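Local coordinates for ESSB (Geobacillus thermodenitrificans, PDB 2YNQ), which is an integral membrane component of the type VII secretion system, seen here as its helical extracellular domain, which pairs with a second copy of itself, at residues S15-I28 with I43-E55. Residues are numbered along the deposited sequence; the frame is centred on the assembly and turned at random.
Sequences STELFLQNKYSDVI and IQYELASSYVMTE. With NA (sodium ion), chain G.
Phe19 and Tyr24, on the two sides of a sharp reversal between two helices, both pack against the helix of residues 43-53. The reversal is a type I turn from Phe19 to Asn22 closed by a Schellman motif. Helix 15-19 crosses helix 43-53 at 45°, whereas helix 24-28 runs at 127° to it and comes nearer, with axes 8.8 Å apart. The backbones draw closest where Tyr24 CA lies 4.7 Å from Ser50 CA, a spacing that the small serine permits. Ser50 is a knob among Phe19, Tyr24, Val27 and Ile28; its OG bonds back to Glu46 O, 2.7 Å away, and also lies at the edge of both aromatic rings. Phe19 is the reciprocal knob, among Tyr45, Glu46, Ser49 and Ser50. With CG anti to the backbone N (chi1 -176°), its ring lies flat against Glu46, whose CA sits over one face 4.1 Å from the centroid. The extended Glu46 chain reaches the helical turn before Phe19, where its carboxylate has Thr16 OG1 2.7 Å from OE2 and Ser15 OG 3.0 Å from OE1; Tyr12 O is a second possible acceptor for either hydroxyl. Replacing Phe19 with an alanine would probably open a gap between Tyr45 and Ser50 and leave the aliphatic part of Glu46 without its flat support. Beyond the turn, Met53 CB stands over the centre of the Tyr24 ring, 4.0 Å from the centroid, with Asn22 O above the opposite face. Ile28 CG1 lies over a face of the Tyr51 ring, offset toward its rim, and Tyr51 OH shares a water with Ile28 O. Apolar packing thus joins three consecutive helices, while the buried carboxylate meets hydroxyls rather than a cation within this contact; burial would tend to raise its pKa, an effect that donation from the hydroxyls, if they point that way, would offset.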
ATOM      1  N   SER D  15      15.578  16.262 -11.076  1.00 40.91           N
ATOM      2  CA  SER D  15      14.597  15.181 -11.007  1.00 40.20           C
ATOM      3  C   SER D  15      14.524  14.398 -12.314  1.00 39.41           C
ATOM      4  O   SER D  15      14.229  13.198 -12.298  1.00 39.32           O
ATOM      5  CB  SER D  15      13.206  15.681 -10.585  1.00 40.08           C
ATOM      6  OG  SER D  15      12.587  16.428 -11.601  1.00 41.47           O
ATOM      7  N   THR D  16      14.790  15.081 -13.429  1.00 38.28           N
ATOM      8  CA  THR D  16      14.811  14.444 -14.715  1.00 37.46           C
ATOM      9  C   THR D  16      15.980  13.468 -14.735  1.00 38.19           C
ATOM     10  O   THR D  16      15.812  12.308 -15.122  1.00 38.77           O
ATOM     11  CB  THR D  16      14.932  15.474 -15.834  1.00 38.07           C
ATOM     12  OG1 THR D  16      13.717  16.221 -15.893  1.00 37.08           O
ATOM     13  CG2 THR D  16      15.166  14.806 -17.187  1.00 36.29           C
ATOM     14  N   GLU D  17      17.148  13.915 -14.281  1.00 37.63           N
ATOM     15  CA  GLU D  17      18.310  13.049 -14.239  1.00 37.82           C
ATOM     16  C   GLU D  17      18.075  11.790 -13.387  1.00 37.26           C
ATOM     17  O   GLU D  17      18.562  10.706 -13.710  1.00 36.93           O
ATOM     18  CB  GLU D  17      19.542  13.831 -13.763  1.00 38.00           C
ATOM     19  CG  GLU D  17      20.775  12.973 -13.510  1.00 40.12           C
ATOM     20  CD  GLU D  17      22.054  13.785 -13.281  1.00 44.83           C
ATOM     21  OE1 GLU D  17      22.050  15.028 -13.466  1.00 45.73           O
ATOM     22  OE2 GLU D  17      23.075  13.168 -12.928  1.00 45.68           O
ATOM     23  N   LEU D  18      17.350  11.942 -12.286  1.00 37.18           N
ATOM     24  CA  LEU D  18      17.107  10.816 -11.378  1.00 37.18           C
ATOM     25  C   LEU D  18      16.016   9.916 -11.939  1.00 36.73           C
ATOM     26  O   LEU D  18      16.147   8.691 -11.909  1.00 36.97           O
ATOM     27  CB  LEU D  18      16.756  11.301  -9.975  1.00 37.08           C
ATOM     28  CG  LEU D  18      17.863  12.090  -9.269  1.00 38.21           C
ATOM     29  CD1 LEU D  18      17.200  12.950  -8.214  1.00 38.07           C
ATOM     30  CD2 LEU D  18      18.950  11.187  -8.650  1.00 34.85           C
ATOM     31  N   PHE D  19      14.986  10.526 -12.513  1.00 35.94           N
ATOM     32  CA  PHE D  19      13.893   9.760 -13.088  1.00 36.41           C
ATOM     33  C   PHE D  19      14.309   8.871 -14.240  1.00 37.86           C
ATOM     34  O   PHE D  19      13.902   7.697 -14.317  1.00 38.26           O
ATOM     35  CB  PHE D  19      12.757  10.662 -13.538  1.00 36.05           C
ATOM     36  CG  PHE D  19      11.583   9.902 -14.050  1.00 35.50           C
ATOM     37  CD1 PHE D  19      10.722   9.245 -13.151  1.00 33.09           C
ATOM     38  CD2 PHE D  19      11.343   9.816 -15.425  1.00 33.19           C
ATOM     39  CE1 PHE D  19       9.649   8.518 -13.615  1.00 32.97           C
ATOM     40  CE2 PHE D  19      10.267   9.080 -15.903  1.00 34.21           C
ATOM     41  CZ  PHE D  19       9.408   8.432 -14.997  1.00 33.28           C
ATOM     42  N   LEU D  20      15.125   9.424 -15.140  1.00 38.97           N
ATOM     43  CA  LEU D  20      15.625   8.685 -16.297  1.00 39.62           C
ATOM     44  C   LEU D  20      16.446   7.457 -15.897  1.00 40.45           C
ATOM     45  O   LEU D  20      16.702   6.591 -16.732  1.00 40.40           O
ATOM     46  CB  LEU D  20      16.431   9.611 -17.201  1.00 40.38           C
ATOM     47  CG  LEU D  20      15.557  10.588 -17.978  1.00 40.61           C
ATOM     48  CD1 LEU D  20      16.399  11.466 -18.863  1.00 41.17           C
ATOM     49  CD2 LEU D  20      14.550   9.818 -18.798  1.00 41.83           C
ATOM     50  N   GLN D  21      16.818   7.409 -14.611  1.00 40.63           N
ATOM     51  CA  GLN D  21      17.553   6.322 -13.970  1.00 41.75           C
ATOM     52  C   GLN D  21      16.690   5.487 -13.033  1.00 41.57           C
ATOM     53  O   GLN D  21      17.231   4.643 -12.296  1.00 41.55           O
ATOM     54  CB  GLN D  21      18.605   6.916 -13.044  1.00 42.09           C
ATOM     55  CG  GLN D  21      19.888   7.193 -13.657  1.00 43.81           C
ATOM     56  CD  GLN D  21      20.818   7.866 -12.682  1.00 44.82           C
ATOM     57  OE1 GLN D  21      21.651   7.201 -12.055  1.00 46.52           O
ATOM     58  NE2 GLN D  21      20.693   9.188 -12.546  1.00 42.13           N
ATOM     59  N   ASN D  22      15.387   5.787 -12.984  1.00 40.73           N
ATOM     60  CA  ASN D  22      14.434   5.083 -12.106  1.00 39.94           C
ATOM     61  C   ASN D  22      14.683   5.325 -10.624  1.00 39.68           C
ATOM     62  O   ASN D  22      14.388   4.481  -9.794  1.00 39.70           O
ATOM     63  CB  ASN D  22      14.475   3.584 -12.371  1.00 40.08           C
ATOM     64  CG  ASN D  22      14.473   3.250 -13.841  1.00 41.23           C
ATOM     65  OD1 ASN D  22      13.567   3.657 -14.577  1.00 41.11           O
ATOM     66  ND2 ASN D  22      15.479   2.477 -14.284  1.00 40.31           N
ATOM     67  N   LYS D  23      15.241   6.471 -10.285  1.00 39.63           N
ATOM     68  CA  LYS D  23      15.512   6.764  -8.880  1.00 40.24           C
ATOM     69  C   LYS D  23      14.316   7.469  -8.264  1.00 39.82           C
ATOM     70  O   LYS D  23      14.375   8.652  -7.916  1.00 40.19           O
ATOM     71  CB  LYS D  23      16.796   7.584  -8.734  1.00 40.47           C
ATOM     72  CG  LYS D  23      18.036   6.726  -8.913  1.00 41.49           C
ATOM     73  CD  LYS D  23      19.306   7.504  -8.719  1.00 43.51           C
ATOM     74  CE  LYS D  23      20.503   6.594  -8.896  1.00 47.05           C
ATOM     75  NZ  LYS D  23      21.723   7.309  -8.458  1.00 51.43           N
ATOM     76  N   TYR D  24      13.230   6.717  -8.140  1.00 39.90           N
ATOM     77  CA  TYR D  24      11.944   7.253  -7.709  1.00 39.37           C
ATOM     78  C   TYR D  24      12.014   8.010  -6.371  1.00 39.28           C
ATOM     79  O   TYR D  24      11.573   9.154  -6.294  1.00 38.58           O
ATOM     80  CB  TYR D  24      10.880   6.138  -7.684  1.00 39.21           C
ATOM     81  CG  TYR D  24      10.790   5.347  -8.980  1.00 38.85           C
ATOM     82  CD1 TYR D  24      10.480   5.977 -10.173  1.00 39.59           C
ATOM     83  CD2 TYR D  24      11.009   3.970  -9.007  1.00 40.54           C
ATOM     84  CE1 TYR D  24      10.398   5.266 -11.361  1.00 39.43           C
ATOM     85  CE2 TYR D  24      10.928   3.246 -10.201  1.00 40.31           C
ATOM     86  CZ  TYR D  24      10.617   3.915 -11.372  1.00 40.21           C
ATOM     87  OH  TYR D  24      10.534   3.246 -12.575  1.00 41.91           O
ATOM     88  N   SER D  25      12.593   7.384  -5.348  1.00 39.78           N
ATOM     89  CA  SER D  25      12.676   7.989  -4.021  1.00 40.70           C
ATOM     90  C   SER D  25      13.349   9.342  -4.114  1.00 40.98           C
ATOM     91  O   SER D  25      12.894  10.323  -3.526  1.00 41.37           O
ATOM     92  CB  SER D  25      13.451   7.103  -3.033  1.00 41.30           C
ATOM     93  OG  SER D  25      12.973   5.763  -3.038  1.00 41.96           O
ATOM     94  N   ASP D  26      14.417   9.400  -4.893  1.00 41.91           N
ATOM     95  CA  ASP D  26      15.240  10.596  -4.977  1.00 42.52           C
ATOM     96  C   ASP D  26      14.545  11.696  -5.770  1.00 41.07           C
ATOM     97  O   ASP D  26      14.746  12.881  -5.489  1.00 41.63           O
ATOM     98  CB  ASP D  26      16.603  10.243  -5.572  1.00 44.05           C
ATOM     99  CG  ASP D  26      17.727  11.090  -5.010  1.00 49.74           C
ATOM    100  OD1 ASP D  26      17.446  12.155  -4.383  1.00 56.32           O
ATOM    101  OD2 ASP D  26      18.907  10.699  -5.204  1.00 55.30           O
ATOM    102  N   VAL D  27      13.728  11.304  -6.753  1.00 39.39           N
ATOM    103  CA  VAL D  27      12.886  12.243  -7.478  1.00 38.11           C
ATOM    104  C   VAL D  27      11.934  12.910  -6.507  1.00 38.21           C
ATOM    105  O   VAL D  27      11.774  14.129  -6.530  1.00 38.58           O
ATOM    106  CB  VAL D  27      12.050  11.538  -8.572  1.00 38.22           C
ATOM    107  CG1 VAL D  27      10.943  12.451  -9.087  1.00 34.96           C
ATOM    108  CG2 VAL D  27      12.938  11.060  -9.709  1.00 36.96           C
ATOM    109  N   ILE D  28      11.327  12.090  -5.645  1.00 38.11           N
ATOM    110  CA  ILE D  28      10.353  12.526  -4.654  1.00 37.91           C
ATOM    111  C   ILE D  28      10.945  13.539  -3.684  1.00 39.21           C
ATOM    112  O   ILE D  28      10.373  14.602  -3.529  1.00 38.55           O
ATOM    113  CB  ILE D  28       9.706  11.316  -3.913  1.00 38.29           C
ATOM    114  CG1 ILE D  28       8.703  10.633  -4.849  1.00 36.95           C
ATOM    115  CG2 ILE D  28       9.025  11.735  -2.583  1.00 35.79           C
ATOM    116  CD1 ILE D  28       8.370   9.181  -4.484  1.00 34.25           C
ATOM    117  N   ILE D  43       7.169  17.197 -15.693  1.00 37.60           N
ATOM    118  CA  ILE D  43       7.654  17.061 -14.321  1.00 37.13           C
ATOM    119  C   ILE D  43       6.546  16.443 -13.442  1.00 37.55           C
ATOM    120  O   ILE D  43       6.806  15.544 -12.642  1.00 36.54           O
ATOM    121  CB  ILE D  43       8.184  18.411 -13.746  1.00 37.75           C
ATOM    122  CG1 ILE D  43       9.285  19.026 -14.647  1.00 36.89           C
ATOM    123  CG2 ILE D  43       8.617  18.266 -12.296  1.00 37.00           C
ATOM    124  CD1 ILE D  43      10.528  18.161 -14.914  1.00 35.87           C
ATOM    125  N   GLN D  44       5.308  16.900 -13.620  1.00 37.71           N
ATOM    126  CA  GLN D  44       4.182  16.203 -13.022  1.00 37.74           C
ATOM    127  C   GLN D  44       4.231  14.697 -13.338  1.00 37.91           C
ATOM    128  O   GLN D  44       3.965  13.870 -12.462  1.00 37.23           O
ATOM    129  CB  GLN D  44       2.855  16.810 -13.490  1.00 38.41           C
ATOM    130  CG  GLN D  44       2.581  18.222 -12.977  1.00 38.30           C
ATOM    131  CD  GLN D  44       1.351  18.819 -13.630  1.00 38.86           C
ATOM    132  OE1 GLN D  44       1.016  18.473 -14.764  1.00 39.84           O
ATOM    133  NE2 GLN D  44       0.675  19.723 -12.925  1.00 35.29           N
ATOM    134  N   TYR D  45       4.589  14.360 -14.583  1.00 38.46           N
ATOM    135  CA  TYR D  45       4.692  12.972 -15.038  1.00 38.27           C
ATOM    136  C   TYR D  45       5.739  12.207 -14.255  1.00 38.07           C
ATOM    137  O   TYR D  45       5.486  11.082 -13.803  1.00 38.34           O
ATOM    138  CB  TYR D  45       5.035  12.910 -16.537  1.00 38.91           C
ATOM    139  CG  TYR D  45       5.415  11.525 -17.019  1.00 40.08           C
ATOM    140  CD1 TYR D  45       4.459  10.519 -17.106  1.00 40.32           C
ATOM    141  CD2 TYR D  45       6.737  11.213 -17.373  1.00 39.92           C
ATOM    142  CE1 TYR D  45       4.806   9.233 -17.532  1.00 43.08           C
ATOM    143  CE2 TYR D  45       7.100   9.931 -17.804  1.00 40.05           C
ATOM    144  CZ  TYR D  45       6.128   8.938 -17.885  1.00 43.34           C
ATOM    145  OH  TYR D  45       6.439   7.645 -18.308  1.00 42.51           O
ATOM    146  N   GLU D  46       6.918  12.817 -14.107  1.00 37.44           N
ATOM    147  CA  GLU D  46       8.025  12.218 -13.378  1.00 36.42           C
ATOM    148  C   GLU D  46       7.643  11.943 -11.928  1.00 36.14           C
ATOM    149  O   GLU D  46       7.887  10.835 -11.420  1.00 36.26           O
ATOM    150  CB  GLU D  46       9.285  13.105 -13.426  1.00 36.11           C
ATOM    151  CG  GLU D  46       9.940  13.224 -14.811  1.00 36.02           C
ATOM    152  CD  GLU D  46      11.104  14.250 -14.860  1.00 38.24           C
ATOM    153  OE1 GLU D  46      11.599  14.709 -13.804  1.00 36.60           O
ATOM    154  OE2 GLU D  46      11.538  14.609 -15.975  1.00 38.44           O
ATOM    155  N   LEU D  47       7.068  12.948 -11.266  1.00 35.37           N
ATOM    156  CA  LEU D  47       6.707  12.856  -9.851  1.00 35.50           C
ATOM    157  C   LEU D  47       5.595  11.824  -9.633  1.00 35.14           C
ATOM    158  O   LEU D  47       5.713  10.923  -8.802  1.00 34.95           O
ATOM    159  CB  LEU D  47       6.276  14.226  -9.319  1.00 35.50           C
ATOM    160  CG  LEU D  47       6.118  14.356  -7.797  1.00 37.14           C
ATOM    161  CD1 LEU D  47       7.347  13.786  -7.042  1.00 36.74           C
ATOM    162  CD2 LEU D  47       5.835  15.818  -7.377  1.00 36.08           C
ATOM    163  N   ALA D  48       4.552  11.928 -10.446  1.00 35.32           N
ATOM    164  CA  ALA D  48       3.404  11.069 -10.321  1.00 35.25           C
ATOM    165  C   ALA D  48       3.813   9.646 -10.604  1.00 35.53           C
ATOM    166  O   ALA D  48       3.402   8.735  -9.879  1.00 36.02           O
ATOM    167  CB  ALA D  48       2.280  11.524 -11.235  1.00 34.86           C
ATOM    168  N   SER D  49       4.655   9.443 -11.614  1.00 36.02           N
ATOM    169  CA  SER D  49       5.117   8.082 -11.893  1.00 36.67           C
ATOM    170  C   SER D  49       5.879   7.604 -10.706  1.00 36.21           C
ATOM    171  O   SER D  49       5.702   6.466 -10.283  1.00 36.62           O
ATOM    172  CB  SER D  49       6.002   7.957 -13.143  1.00 36.69           C
ATOM    173  OG  SER D  49       5.334   8.457 -14.279  1.00 38.79           O
ATOM    174  N   SER D  50       6.698   8.480 -10.138  1.00 36.46           N
ATOM    175  CA  SER D  50       7.549   8.061  -9.039  1.00 37.14           C
ATOM    176  C   SER D  50       6.695   7.667  -7.833  1.00 37.60           C
ATOM    177  O   SER D  50       6.964   6.640  -7.207  1.00 38.77           O
ATOM    178  CB  SER D  50       8.573   9.125  -8.680  1.00 36.99           C
ATOM    179  OG  SER D  50       9.464   9.329  -9.762  1.00 38.43           O
ATOM    180  N   TYR D  51       5.653   8.444  -7.529  1.00 36.61           N
ATOM    181  CA  TYR D  51       4.771   8.066  -6.434  1.00 36.72           C
ATOM    182  C   TYR D  51       4.028   6.787  -6.737  1.00 37.83           C
ATOM    183  O   TYR D  51       3.980   5.870  -5.901  1.00 38.56           O
ATOM    184  CB  TYR D  51       3.783   9.180  -6.089  1.00 35.58           C
ATOM    185  CG  TYR D  51       4.368  10.279  -5.240  1.00 33.35           C
ATOM    186  CD1 TYR D  51       4.857  10.019  -3.955  1.00 31.69           C
ATOM    187  CD2 TYR D  51       4.430  11.576  -5.719  1.00 32.16           C
ATOM    188  CE1 TYR D  51       5.379  11.052  -3.152  1.00 32.83           C
ATOM    189  CE2 TYR D  51       4.945  12.608  -4.947  1.00 32.88           C
ATOM    190  CZ  TYR D  51       5.418  12.345  -3.669  1.00 34.48           C
ATOM    191  OH  TYR D  51       5.922  13.392  -2.935  1.00 36.64           O
ATOM    192  N   VAL D  52       3.468   6.699  -7.935  1.00 38.59           N
ATOM    193  CA  VAL D  52       2.645   5.552  -8.251  1.00 39.83           C
ATOM    194  C   VAL D  52       3.480   4.271  -8.262  1.00 40.75           C
ATOM    195  O   VAL D  52       2.987   3.214  -7.880  1.00 41.35           O
ATOM    196  CB  VAL D  52       1.806   5.764  -9.563  1.00 40.62           C
ATOM    197  CG1 VAL D  52       2.256   4.844 -10.683  1.00 40.85           C
ATOM    198  CG2 VAL D  52       0.360   5.455  -9.289  1.00 42.06           C
ATOM    199  N   MET D  53       4.750   4.372  -8.662  1.00 40.67           N
ATOM    200  CA  MET D  53       5.603   3.194  -8.738  1.00 41.82           C
ATOM    201  C   MET D  53       5.966   2.685  -7.353  1.00 41.68           C
ATOM    202  O   MET D  53       6.313   1.496  -7.180  1.00 42.29           O
ATOM    203  CB  MET D  53       6.890   3.482  -9.526  1.00 42.36           C
ATOM    204  CG  MET D  53       6.696   3.704 -11.025  1.00 45.64           C
ATOM    205  SD  MET D  53       6.197   2.200 -11.893  1.00 56.89           S
ATOM    206  CE  MET D  53       7.578   1.136 -11.472  1.00 51.80           C
ATOM    207  N   THR D  54       5.898   3.578  -6.371  1.00 40.44           N
ATOM    208  CA  THR D  54       6.324   3.247  -5.020  1.00 40.56           C
ATOM    209  C   THR D  54       5.139   3.180  -4.047  1.00 41.10           C
ATOM    210  O   THR D  54       5.329   3.115  -2.835  1.00 41.51           O
ATOM    211  CB  THR D  54       7.358   4.276  -4.508  1.00 40.30           C
ATOM    212  OG1 THR D  54       6.795   5.594  -4.559  1.00 39.13           O
ATOM    213  CG2 THR D  54       8.594   4.255  -5.363  1.00 39.81           C
ATOM    214  N   GLU D  55       3.918   3.227  -4.563  1.00 41.27           N
ATOM    215  CA  GLU D  55       2.732   3.064  -3.715  1.00 42.41           C
ATOM    216  C   GLU D  55       2.580   1.582  -3.335  1.00 43.90           C
ATOM    217  O   GLU D  55       2.602   0.712  -4.198  1.00 44.54           O
ATOM    218  CB  GLU D  55       1.483   3.587  -4.439  1.00 41.06           C
ATOM    219  CG  GLU D  55       0.202   3.537  -3.636  1.00 41.34           C
ATOM    220  CD  GLU D  55       0.145   4.558  -2.505  1.00 41.89           C
ATOM    221  OE1 GLU D  55       1.030   5.432  -2.402  1.00 41.10           O
ATOM    222  OE2 GLU D  55      -0.800   4.481  -1.695  1.00 42.19           O
TER
HETATM  223 NA    NA G1393      18.869   2.840 -11.571  1.00 56.49          NA
HETATM  224  O   HOH W   1      20.873   4.261 -11.854  1.00 55.30           O
HETATM  225  O   HOH W   2       7.762  15.274  -3.970  1.00 37.17           O
HETATM  226  O   HOH W   3      19.342   2.677 -14.217  1.00 49.72           O
HETATM  227  O   HOH W   4      20.619   1.261 -11.051  1.00 75.32           O